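Restriction endonuclease S subunits (Thermoanaerobacter tengcongensis, PDB 3OKG) probably binds DNA as the specificity subunit of a type I restriction-modification system, in which S and M polypeptides together make up the methyltransferase. Local coordinates at residues A[211-216]-A[373-378]; A[88-93]-A[119-124]. One frame throughout, in Å; residues are numbered along the deposited sequence.

Contact 1 (A[211-216]-A[373-378])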
loop_
_atom_site.group_PDB
_atom_site.type_symbol
_atom_site.label_atom_id
_atom_site.label_comp_id
_atom_site.label_asym_id
_atom_site.label_seq_id
_atom_site.Cartn_x
_atom_site.Cartn_y
_atom_site.Cartn_z
ATOM N N THR A 211 2.258 -19.670 -16.045
ATOM C CA THR A 211 2.998 -20.694 -16.777
ATOM C C THR A 211 2.766 -22.100 -16.221
ATOM O O THR A 211 2.599 -23.073 -16.981
ATOM C CB THR A 211 4.523 -20.393 -16.761
ATOM O OG1 THR A 211 4.781 -19.194 -17.500
ATOM C CG2 THR A 211 5.300 -21.538 -17.380
ATOM N N ALA A 212 2.768 -22.222 -14.901
ATOM C CA ALA A 212 2.544 -23.524 -14.271
ATOM C C ALA A 212 1.126 -24.060 -14.568
ATOM O O ALA A 212 0.954 -25.240 -14.827
ATOM C CB ALA A 212 2.786 -23.452 -12.755
ATOM N N LEU A 213 0.126 -23.189 -14.521
ATOM C CA LEU A 213 -1.248 -23.620 -14.734
ATOM C C LEU A 213 -1.417 -24.056 -16.190
ATOM O O LEU A 213 -2.030 -25.088 -16.463
ATOM C CB LEU A 213 -2.231 -22.508 -14.392
ATOM C CG LEU A 213 -2.325 -22.095 -12.901
ATOM C CD1 LEU A 213 -3.049 -20.767 -12.762
ATOM C CD2 LEU A 213 -3.072 -23.150 -12.108
ATOM N N ALA A 214 -0.870 -23.264 -17.115
ATOM C CA ALA A 214 -0.917 -23.573 -18.558
ATOM C C ALA A 214 -0.312 -24.931 -18.890
ATOM O O ALA A 214 -0.751 -25.624 -19.808
ATOM C CB ALA A 214 -0.220 -22.480 -19.370
ATOM N N GLU A 215 0.707 -25.317 -18.147
ATOM C CA GLU A 215 1.361 -26.591 -18.385
ATOM C C GLU A 215 0.513 -27.764 -17.894
ATOM O O GLU A 215 0.360 -28.778 -18.592
ATOM C CB GLU A 215 2.726 -26.574 -17.698
ATOM C CG GLU A 215 3.555 -27.789 -17.888
ATOM C CD GLU A 215 5.011 -27.481 -17.655
ATOM O OE1 GLU A 215 5.295 -26.366 -17.167
ATOM O OE2 GLU A 215 5.866 -28.338 -17.963
ATOM N N VAL A 216 -0.063 -27.635 -16.704
ATOM C CA VAL A 216 -0.801 -28.766 -16.138
ATOM C C VAL A 216 -2.210 -28.844 -16.704
ATOM O O VAL A 216 -2.855 -29.901 -16.636
ATOM C CB VAL A 216 -0.864 -28.742 -14.586
ATOM C CG1 VAL A 216 0.531 -28.786 -13.984
ATOM C CG2 VAL A 216 -1.624 -27.530 -14.109
ATOM N N ALA A 373 0.310 -29.323 -4.300
ATOM C CA ALA A 373 1.293 -28.837 -3.327
ATOM C C ALA A 373 2.230 -27.796 -3.973
ATOM O O ALA A 373 2.548 -26.767 -3.385
ATOM C CB ALA A 373 2.078 -29.992 -2.768
ATOM N N TYR A 374 2.644 -28.057 -5.206
ATOM C CA TYR A 374 3.495 -27.123 -5.933
ATOM C C TYR A 374 2.796 -25.794 -6.231
ATOM O O TYR A 374 3.355 -24.732 -5.988
ATOM C CB TYR A 374 4.024 -27.755 -7.217
ATOM C CG TYR A 374 4.691 -26.770 -8.139
ATOM C CD1 TYR A 374 5.937 -26.222 -7.817
ATOM C CD2 TYR A 374 4.091 -26.392 -9.329
ATOM C CE1 TYR A 374 6.565 -25.308 -8.658
ATOM C CE2 TYR A 374 4.719 -25.482 -10.193
ATOM C CZ TYR A 374 5.954 -24.946 -9.849
ATOM O OH TYR A 374 6.578 -24.043 -10.687
ATOM N N LEU A 375 1.583 -25.854 -6.778
ATOM C CA LEU A 375 0.800 -24.652 -7.069
ATOM C C LEU A 375 0.486 -23.849 -5.806
ATOM O O LEU A 375 0.444 -22.626 -5.844
ATOM C CB LEU A 375 -0.534 -25.027 -7.753
ATOM C CG LEU A 375 -0.430 -25.645 -9.162
ATOM C CD1 LEU A 375 -1.862 -25.976 -9.666
ATOM C CD2 LEU A 375 0.288 -24.719 -10.128
ATOM N N ASP A 376 0.200 -24.546 -4.712
ATOM C CA ASP A 376 -0.105 -23.878 -3.456
ATOM C C ASP A 376 1.072 -23.008 -3.027
ATOM O O ASP A 376 0.869 -21.901 -2.524
ATOM C CB ASP A 376 -0.388 -24.898 -2.352
ATOM C CG ASP A 376 -1.797 -25.455 -2.418
ATOM O OD1 ASP A 376 -2.631 -24.931 -3.194
ATOM O OD2 ASP A 376 -2.058 -26.419 -1.675
ATOM N N GLN A 377 2.290 -23.521 -3.201
ATOM C CA GLN A 377 3.481 -22.743 -2.820
ATOM C C GLN A 377 3.542 -21.426 -3.613
ATOM O O GLN A 377 3.723 -20.359 -3.053
ATOM C CB GLN A 377 4.751 -23.587 -3.013
ATOM C CG GLN A 377 6.056 -22.827 -2.906
ATOM C CD GLN A 377 6.774 -23.045 -1.574
ATOM O OE1 GLN A 377 6.161 -23.405 -0.561
ATOM N NE2 GLN A 377 8.089 -22.828 -1.577
ATOM N N ILE A 378 3.369 -21.502 -4.929
ATOM C CA ILE A 378 3.374 -20.307 -5.765
ATOM C C ILE A 378 2.219 -19.361 -5.429
ATOM O O ILE A 378 2.386 -18.134 -5.349
ATOM C CB ILE A 378 3.256 -20.675 -7.256
ATOM C CG1 ILE A 378 4.340 -21.677 -7.662
ATOM C CG2 ILE A 378 3.294 -19.426 -8.105
ATOM C CD1 ILE A 378 4.142 -22.228 -9.108
#
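Ala212 and Leu375 face each other where the C-terminal end of helix 174-216 meets helix 365-388; the short axes run antiparallel at 159° and approach to 11.1 Å. This is antiparallel helix-helix packing, consistent with the antiparallel coiled coil that joins the two halves of type I S subunits, and residues 373-378 lie in a predicted coiled coil. The contact is wholly apolar. Ala212 CB lies at the middle of the contact, met by three side chains of the other helix. Tyr374 brings its ring rim to the methyl: CE2 lies 3.8 Å from Ala212 CB, which sits near the ring plane at the edge. CG of Tyr374 is anti to the backbone N (chi1 169°), which starts the side chain toward Ala212, and CG1 of Ile378, one turn on, lies above one ring face, offset toward the rim. Leu375 uses both branches, CD2 on Ala212 CB and CD1 on Leu213, whose side chain crosses that of Leu375 at a slant. Helix 324-333 joins in through Tyr329, which touches both leucines and hydrogen-bonds by its OH to Asp376 OD1. Tyr374 and Ile378 also reach Leu208, continuing the packing back along helix 174-216. At the leucine pair, Leu213 CD2 stands 3.9 Å from Leu375 CD1, while Ile378 CD1 approaches Ala212 CB at 4.1 Å.

Contact 2 (A[88-93]-A[119-124]). With SO4 (sulfate ion), chain H.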
loop_
_atom_site.group_PDB
_atom_site.type_symbol
_atom_site.label_atom_id
_atom_site.label_comp_id
_atom_site.label_asym_id
_atom_site.label_seq_id
_atom_site.Cartn_x
_atom_site.Cartn_y
_atom_site.Cartn_z
ATOM N N GLY A 88 20.852 25.622 0.214
ATOM C CA GLY A 88 21.086 25.004 1.504
ATOM C C GLY A 88 20.059 25.347 2.566
ATOM O O GLY A 88 20.090 24.766 3.658
ATOM N N ASP A 89 19.149 26.286 2.288
ATOM C CA ASP A 89 18.118 26.579 3.289
ATOM C C ASP A 89 17.244 25.333 3.418
ATOM O O ASP A 89 17.076 24.592 2.457
ATOM C CB ASP A 89 17.181 27.719 2.863
ATOM C CG ASP A 89 17.811 29.099 3.004
ATOM O OD1 ASP A 89 18.872 29.230 3.638
ATOM O OD2 ASP A 89 17.231 30.056 2.465
ATOM N N VAL A 90 16.657 25.135 4.590
ATOM C CA VAL A 90 15.566 24.197 4.734
ATOM C C VAL A 90 14.294 25.010 4.788
ATOM O O VAL A 90 14.215 25.988 5.536
ATOM C CB VAL A 90 15.742 23.355 6.023
ATOM C CG1 VAL A 90 14.491 22.488 6.283
ATOM C CG2 VAL A 90 17.009 22.482 5.906
ATOM N N ILE A 91 13.279 24.626 4.016
ATOM C CA ILE A 91 11.993 25.302 4.140
ATOM C C ILE A 91 10.997 24.336 4.751
ATOM O O ILE A 91 10.908 23.190 4.359
ATOM C CB ILE A 91 11.490 25.848 2.783
ATOM C CG1 ILE A 91 11.526 24.735 1.730
ATOM C CG2 ILE A 91 12.440 26.938 2.297
ATOM C CD1 ILE A 91 10.856 25.143 0.378
ATOM N N PHE A 92 10.235 24.823 5.717
ATOM C CA PHE A 92 9.421 23.966 6.575
ATOM C C PHE A 92 8.015 24.584 6.644
ATOM O O PHE A 92 7.855 25.678 7.179
ATOM C CB PHE A 92 10.064 23.991 7.976
ATOM C CG PHE A 92 9.321 23.181 9.003
ATOM C CD1 PHE A 92 9.778 21.927 9.374
ATOM C CD2 PHE A 92 8.173 23.695 9.617
ATOM C CE1 PHE A 92 9.105 21.185 10.327
ATOM C CE2 PHE A 92 7.499 22.959 10.568
ATOM C CZ PHE A 92 7.960 21.700 10.925
ATOM N N ALA A 93 7.021 23.942 6.044
ATOM C CA ALA A 93 5.688 24.558 5.993
ATOM C C ALA A 93 5.130 24.657 7.406
ATOM O O ALA A 93 5.193 23.684 8.158
ATOM C CB ALA A 93 4.755 23.745 5.118
ATOM N N CYS A 119 8.576 28.384 7.033
ATOM C CA CYS A 119 9.643 28.872 7.891
ATOM C C CYS A 119 10.989 28.592 7.209
ATOM O O CYS A 119 11.263 27.448 6.825
ATOM C CB CYS A 119 9.588 28.134 9.238
ATOM S SG CYS A 119 10.949 28.542 10.329
ATOM N N VAL A 120 11.836 29.612 7.083
ATOM C CA VAL A 120 13.118 29.445 6.355
ATOM C C VAL A 120 14.242 29.226 7.375
ATOM O O VAL A 120 14.504 30.069 8.203
ATOM C CB VAL A 120 13.441 30.647 5.417
ATOM C CG1 VAL A 120 14.790 30.430 4.729
ATOM C CG2 VAL A 120 12.363 30.793 4.303
ATOM N N ILE A 121 14.857 28.055 7.318
ATOM C CA ILE A 121 15.816 27.608 8.303
ATOM C C ILE A 121 17.180 27.564 7.619
ATOM O O ILE A 121 17.474 26.620 6.880
ATOM C CB ILE A 121 15.408 26.186 8.791
ATOM C CG1 ILE A 121 14.125 26.270 9.640
ATOM C CG2 ILE A 121 16.550 25.507 9.524
ATOM C CD1 ILE A 121 13.317 24.928 9.664
ATOM N N ARG A 122 17.988 28.596 7.870
ATOM C CA ARG A 122 19.275 28.800 7.221
ATOM C C ARG A 122 20.413 28.454 8.154
ATOM O O ARG A 122 20.639 29.167 9.143
ATOM C CB ARG A 122 19.392 30.265 6.779
ATOM C CG ARG A 122 20.689 30.607 6.012
ATOM C CD ARG A 122 20.526 31.931 5.246
ATOM N NE ARG A 122 19.392 31.830 4.315
ATOM C CZ ARG A 122 18.740 32.871 3.806
ATOM N NH1 ARG A 122 19.120 34.114 4.110
ATOM N NH2 ARG A 122 17.715 32.670 2.990
ATOM N N ALA A 123 21.133 27.370 7.854
ATOM C CA ALA A 123 22.115 26.855 8.801
ATOM C C ALA A 123 23.226 27.843 9.009
ATOM O O ALA A 123 23.767 28.374 8.043
ATOM C CB ALA A 123 22.713 25.545 8.305
ATOM N N ASN A 124 23.579 28.078 10.261
ATOM C CA ASN A 124 24.838 28.737 10.574
ATOM C C ASN A 124 25.891 27.642 10.475
ATOM O O ASN A 124 25.966 26.756 11.337
ATOM C CB ASN A 124 24.810 29.327 11.990
ATOM C CG ASN A 124 26.130 30.017 12.366
ATOM O OD1 ASN A 124 27.145 29.813 11.716
ATOM N ND2 ASN A 124 26.099 30.822 13.432
HETATM S S SO4 H . 19.922 37.327 2.274
HETATM O O1 SO4 H . 20.460 38.666 2.033
HETATM O O2 SO4 H . 20.930 36.338 1.893
HETATM O O3 SO4 H . 19.596 37.181 3.698
HETATM O O4 SO4 H . 18.715 37.122 1.470
HETATM O O HOH W 1 19.871 25.229 6.382
#
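Val90 and Ile121 form a hydrogen-bonded pair in an antiparallel ladder that joins central strand 90-93 to outer strand 118-121 of a three-stranded sheet in the N-terminal DNA-specificity region. Backbone bonds run both ways in this pair: Val90 N to Ile121 O is nearly straight (177°), and Ile121 N returns to Val90 O, each 2.8 Å long. Phe92 and Cys119 repeat the pattern, with Phe92 N to Cys119 O more bent (143°). Between them Ile91 and Val120 form the non-hydrogen-bonded pair. Apolar contacts gather on the face of Val90, Phe92, Cys119 and Ile121, where Ile121 CD1 lies 3.8 Å from Phe92 CB; helices 130-137 and 161-165 cover this face. A water donates to Gly88 O and Ile121 O and accepts from Ala123 N, linking the two segments at the Gly88 end of the ladder. The ionic contact is a side-on bidentate salt bridge: Arg122 NE reaches Asp89 OD1 and NH2 reaches Asp89 OD2, both at 2.7 Å and on syn lone pairs. The arginine chain bends at chi3, which brings NE round to Asp89; the guanidinium and carboxylate planes are 11° apart. Arg86 N also bonds Asp89 OD2, while Arg122 NH1 makes a weak bond to a sulfate ion, probably from the crystallisation liquor. Two straight, nearly coplanar bonds fix the rotation of both groups, and the paired charges probably favour an ionised Asp89 despite its burial.

Overall arrangement
The two contacts lie on opposite sides of the chain's centre, with centres 56 Å apart and nearest atoms about 43 Å apart, and share no strand or helix. They follow in series: contact 2 closes within the N-terminal specificity region before contact 1 opens. Helix 174-216, which follows strand 168-171 of that first half, spans the distance, and its final turns supply residues 211-216. Contact 1 then ties this end to helix 365-388, which comes after the sheets of the second specificity region. One contact is thus internal to a single half, whereas the other joins the long connecting helix to the second half, consistent with two DNA-recognition modules held apart by helices.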